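Local coordinates for uncharacterized protein (Candida albicans, PDB 5K04) that probably serves as the non-catalytic subunit of the NatB N-terminal acetyltransferase complex, an all-helical partner of the catalytic subunit, at residues 418-423 with 565-570; 423-428 with 449-454. All blocks are in the same frame, centred on the assembly; numbering follows the deposited sequence.

Interaction 1: 418-423 with 565-570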
# COMPACT_ATOMS: atom_id res chain seq x y z
N LEU A 418 -9.42 16.24 10.47
CA LEU A 418 -10.30 17.09 11.28
C LEU A 418 -11.76 16.91 10.86
O LEU A 418 -12.63 16.70 11.71
CB LEU A 418 -9.90 18.56 11.16
CG LEU A 418 -8.53 19.06 11.65
CD1 LEU A 418 -8.54 20.57 11.92
CD2 LEU A 418 -8.07 18.33 12.85
N TYR A 419 -12.04 16.99 9.55
CA TYR A 419 -13.39 16.76 9.04
C TYR A 419 -13.92 15.40 9.45
O TYR A 419 -15.14 15.22 9.60
CB TYR A 419 -13.44 16.86 7.52
CG TYR A 419 -13.50 18.26 6.93
CD1 TYR A 419 -14.29 19.26 7.51
CD2 TYR A 419 -12.81 18.57 5.77
CE1 TYR A 419 -14.35 20.55 6.95
CE2 TYR A 419 -12.85 19.83 5.22
CZ TYR A 419 -13.62 20.82 5.81
OH TYR A 419 -13.65 22.06 5.22
N SER A 420 -13.01 14.43 9.61
CA SER A 420 -13.42 13.08 9.99
C SER A 420 -13.90 13.01 11.43
O SER A 420 -14.44 11.98 11.83
CB SER A 420 -12.26 12.10 9.80
OG SER A 420 -11.41 12.08 10.94
N GLN A 421 -13.68 14.08 12.21
CA GLN A 421 -14.14 14.20 13.59
C GLN A 421 -15.58 14.70 13.69
O GLN A 421 -16.17 14.66 14.78
CB GLN A 421 -13.25 15.16 14.38
CG GLN A 421 -11.78 14.85 14.35
CD GLN A 421 -11.50 13.43 14.80
OE1 GLN A 421 -11.82 13.05 15.92
NE2 GLN A 421 -10.92 12.62 13.92
N LEU A 422 -16.13 15.21 12.60
CA LEU A 422 -17.42 15.87 12.57
C LEU A 422 -18.37 15.09 11.67
O LEU A 422 -17.98 14.09 11.04
CB LEU A 422 -17.28 17.31 12.08
CG LEU A 422 -16.31 18.20 12.86
CD1 LEU A 422 -16.14 19.56 12.15
CD2 LEU A 422 -16.76 18.37 14.32
N ASN A 423 -19.62 15.55 11.62
CA ASN A 423 -20.63 15.02 10.72
C ASN A 423 -20.61 15.72 9.36
O ASN A 423 -21.59 15.63 8.61
CB ASN A 423 -22.01 15.11 11.37
CG ASN A 423 -22.09 14.27 12.63
OD1 ASN A 423 -21.86 13.05 12.61
ND2 ASN A 423 -22.41 14.92 13.73
N ILE A 565 -5.91 13.39 17.42
CA ILE A 565 -7.10 12.82 16.81
C ILE A 565 -6.72 11.83 15.70
O ILE A 565 -5.66 11.94 15.06
CB ILE A 565 -8.01 13.93 16.26
CG1 ILE A 565 -7.29 14.70 15.17
CG2 ILE A 565 -8.45 14.88 17.36
CD1 ILE A 565 -8.22 15.24 14.15
N ASP A 566 -7.60 10.88 15.47
CA ASP A 566 -7.42 9.82 14.50
C ASP A 566 -8.63 9.78 13.57
O ASP A 566 -9.74 10.13 13.98
CB ASP A 566 -7.27 8.46 15.22
CG ASP A 566 -5.95 8.33 15.96
OD1 ASP A 566 -4.94 8.87 15.48
OD2 ASP A 566 -5.94 7.67 17.03
N VAL A 567 -8.41 9.38 12.32
CA VAL A 567 -9.57 8.96 11.54
C VAL A 567 -10.21 7.75 12.23
O VAL A 567 -9.49 6.83 12.67
CB VAL A 567 -9.18 8.66 10.09
CG1 VAL A 567 -10.36 8.09 9.28
CG2 VAL A 567 -8.66 9.94 9.41
N PRO A 568 -11.51 7.74 12.42
CA PRO A 568 -12.18 6.69 13.22
C PRO A 568 -12.46 5.41 12.44
O PRO A 568 -13.61 5.04 12.14
CB PRO A 568 -13.46 7.39 13.67
CG PRO A 568 -13.74 8.41 12.61
CD PRO A 568 -12.40 8.89 12.14
N VAL A 569 -11.39 4.69 12.12
CA VAL A 569 -11.52 3.40 11.46
C VAL A 569 -12.05 2.39 12.46
O VAL A 569 -11.87 2.54 13.67
CB VAL A 569 -10.17 2.94 10.87
CG1 VAL A 569 -9.68 3.92 9.78
CG2 VAL A 569 -9.13 2.75 11.99
N ASN A 570 -12.73 1.36 11.95
CA ASN A 570 -13.26 0.25 12.76
C ASN A 570 -13.08 -1.04 11.96
O ASN A 570 -13.93 -1.40 11.14
CB ASN A 570 -14.72 0.48 13.14
CG ASN A 570 -15.19 -0.50 14.22
OD1 ASN A 570 -14.53 -1.51 14.49
ND2 ASN A 570 -16.33 -0.21 14.84
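Leu418, in helix 409-419, and Gln421, in the turn that follows, close around the tip of Ile565, and this is the tight part of the contact. Methyl CD2 of Leu418 meets CD1 of Ile565 at 3.4 Å, the two side chains crossing at about a right angle, while Asn394 and Ile395 of helix 388-404 pack on Leu418 as well. The same CD1 lies 3.6 Å from CG of Gln421.

The bend of Gln421 at chi2 (-55°) brings its CD against Ile565 CB, 3.8 Å away. Its NE2 gives a hydrogen bond of 2.8 Å to the backbone O of Asp566. That acceptor lies almost in the Gln421 amide plane, whereas NE2 stands well above the plane of the Asp566 carbonyl. The bonds to Asp566 O and Lys417 O hold the amide, with a weak further one to Ser420 OG. Ser420 OG, itself bonded to Lys417 O, nestles 3.5 Å from CD of Pro568 and 3.8 Å from CG2 of Val567.

Toward solvent the fit loosens: Asp566 is exposed and its CB is directed away from 418-423, and at the partly exposed margin CG and CD of Pro568 each lie 3.7 Å from Ser420 O. Segment 418-423 belongs to a region whose family is placed in the TPR clan. Here a type I turn, Tyr419 to Leu422, meets a loop that makes an inverse gamma turn at Pro568 before Asn570 N-caps helix 571-584, joining helices of an all-helical subunit.

Interaction 2: 423-428 with 449-454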
# COMPACT_ATOMS: atom_id res chain seq x y z
N ASN A 423 -19.62 15.55 11.62
CA ASN A 423 -20.63 15.02 10.72
C ASN A 423 -20.61 15.72 9.36
O ASN A 423 -21.59 15.63 8.61
CB ASN A 423 -22.01 15.11 11.37
CG ASN A 423 -22.09 14.27 12.63
OD1 ASN A 423 -21.86 13.05 12.61
ND2 ASN A 423 -22.41 14.92 13.73
N THR A 424 -19.52 16.41 9.05
CA THR A 424 -19.30 17.10 7.78
C THR A 424 -18.78 16.12 6.72
O THR A 424 -17.75 16.33 6.07
CB THR A 424 -18.33 18.25 7.98
OG1 THR A 424 -17.13 17.73 8.58
CG2 THR A 424 -18.92 19.28 8.91
N ASN A 425 -19.52 15.02 6.53
CA ASN A 425 -19.02 13.91 5.72
C ASN A 425 -19.00 14.24 4.23
O ASN A 425 -18.35 13.54 3.45
CB ASN A 425 -19.89 12.69 6.01
CG ASN A 425 -20.12 12.49 7.51
OD1 ASN A 425 -19.19 12.59 8.32
ND2 ASN A 425 -21.37 12.25 7.88
N ASP A 426 -19.65 15.35 3.89
CA ASP A 426 -19.78 15.91 2.55
C ASP A 426 -18.43 16.33 1.95
O ASP A 426 -18.29 16.38 0.73
CB ASP A 426 -20.70 17.14 2.70
CG ASP A 426 -21.63 17.31 1.59
OD1 ASP A 426 -21.18 17.32 0.43
OD2 ASP A 426 -22.84 17.47 1.87
N LEU A 427 -17.45 16.67 2.80
CA LEU A 427 -16.38 17.60 2.44
C LEU A 427 -15.01 16.95 2.31
O LEU A 427 -14.02 17.66 2.06
CB LEU A 427 -16.30 18.72 3.49
CG LEU A 427 -17.60 19.47 3.81
CD1 LEU A 427 -17.36 20.52 4.90
CD2 LEU A 427 -18.20 20.11 2.53
N ILE A 428 -14.92 15.64 2.49
CA ILE A 428 -13.62 14.97 2.45
C ILE A 428 -13.23 14.58 1.03
O ILE A 428 -12.10 14.82 0.60
CB ILE A 428 -13.68 13.76 3.40
CG1 ILE A 428 -13.90 14.23 4.85
CG2 ILE A 428 -12.46 12.89 3.24
CD1 ILE A 428 -13.98 13.10 5.87
N LEU A 449 -11.40 8.23 3.73
CA LEU A 449 -12.78 8.34 3.28
C LEU A 449 -13.76 7.59 4.18
O LEU A 449 -14.95 7.50 3.85
CB LEU A 449 -12.90 7.84 1.84
CG LEU A 449 -11.98 8.51 0.81
CD1 LEU A 449 -11.91 7.68 -0.47
CD2 LEU A 449 -12.46 9.94 0.50
N THR A 450 -13.27 7.07 5.31
CA THR A 450 -14.08 6.24 6.20
C THR A 450 -15.45 6.84 6.50
O THR A 450 -16.47 6.15 6.43
CB THR A 450 -13.29 6.00 7.50
OG1 THR A 450 -12.08 5.27 7.21
CG2 THR A 450 -14.13 5.26 8.55
N THR A 451 -15.50 8.14 6.83
CA THR A 451 -16.72 8.81 7.29
C THR A 451 -17.53 9.44 6.16
O THR A 451 -18.57 10.05 6.44
CB THR A 451 -16.38 9.90 8.31
OG1 THR A 451 -15.58 10.91 7.68
CG2 THR A 451 -15.60 9.31 9.49
N THR A 452 -17.08 9.32 4.91
CA THR A 452 -17.82 9.90 3.80
C THR A 452 -19.24 9.35 3.74
O THR A 452 -19.50 8.19 4.10
CB THR A 452 -17.08 9.64 2.49
OG1 THR A 452 -16.76 8.25 2.37
CG2 THR A 452 -15.78 10.45 2.47
N ASN A 453 -20.17 10.21 3.28
CA ASN A 453 -21.62 10.04 3.25
C ASN A 453 -22.05 9.08 2.14
O ASN A 453 -21.41 9.02 1.08
CB ASN A 453 -22.30 11.39 3.06
CG ASN A 453 -21.76 12.15 1.85
OD1 ASN A 453 -20.55 12.35 1.70
ND2 ASN A 453 -22.67 12.57 0.96
N PRO A 454 -23.16 8.34 2.35
CA PRO A 454 -23.63 7.34 1.37
C PRO A 454 -24.39 7.97 0.21
O PRO A 454 -25.59 7.76 0.01
CB PRO A 454 -24.51 6.43 2.23
CG PRO A 454 -25.08 7.34 3.25
CD PRO A 454 -24.02 8.37 3.56
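Ile428 supplies the apolar share of this contact, facing Leu449, Thr451 and Thr452. Its CG2 lies 4.0 Å from CD2 of Leu449, the two side chains sliding past each other in opposite directions, and its CB is equally far, 4.0 Å, from CG2 of Thr452. With chi2 at 180°, CD1 reaches out fully extended and comes within 3.3 Å of Thr451 OG1, carbon against hydroxyl, the side chains crossing at about a right angle. Met416 and Tyr419 of helix 409-419 also touch Ile428, and Trp462 and Ile465 of helix 456-485 touch Leu449.

Both segments are connectors in an all-helical chain: 423-428 leads from helix 409-419 to helix 429-434, whereas the connector 449-454 runs from helix 440-445 to helix 456-485, so the contact joins the two ends of the intervening helical pair.

Around Asn425 the contacts are mixed. Its CB is modelled 3.0 Å from the backbone O of Thr451, a closeness that is doubtful, and on another side CB of Asn453 sits 4.0 Å from Asn425 CB. Asn425 O rests 3.7 Å from CA of Thr452.

Within 449-454, Thr452 N bonds to Leu449 O at 3.0 Å, closing a type I turn; from outside, Lys514 NZ, in helix 506-521, bonds to the backbone oxygens of both Thr450 and Thr452.

Following the chain from the N terminus, helix 409-419 runs into the turn of interaction 1, and Asn423, common to 418-423 and 423-428, passes directly into interaction 2. The chain then makes helices 429-434 and 440-445 and returns at 449-454, where interaction 2 closes a short loop. Much later, after helices 456-485 through 539-542, segment 565-570 comes back to 418-423, so interaction 1 closes a long loop with interaction 2 nested inside it. Their centres are 9 Å apart and they touch: Pro568 O packs on Thr450 CG2, and Ser420 O on Thr451 CG2. Connectors following helix 409-419 and preceding helices 456-485 and 571-584 thus meet.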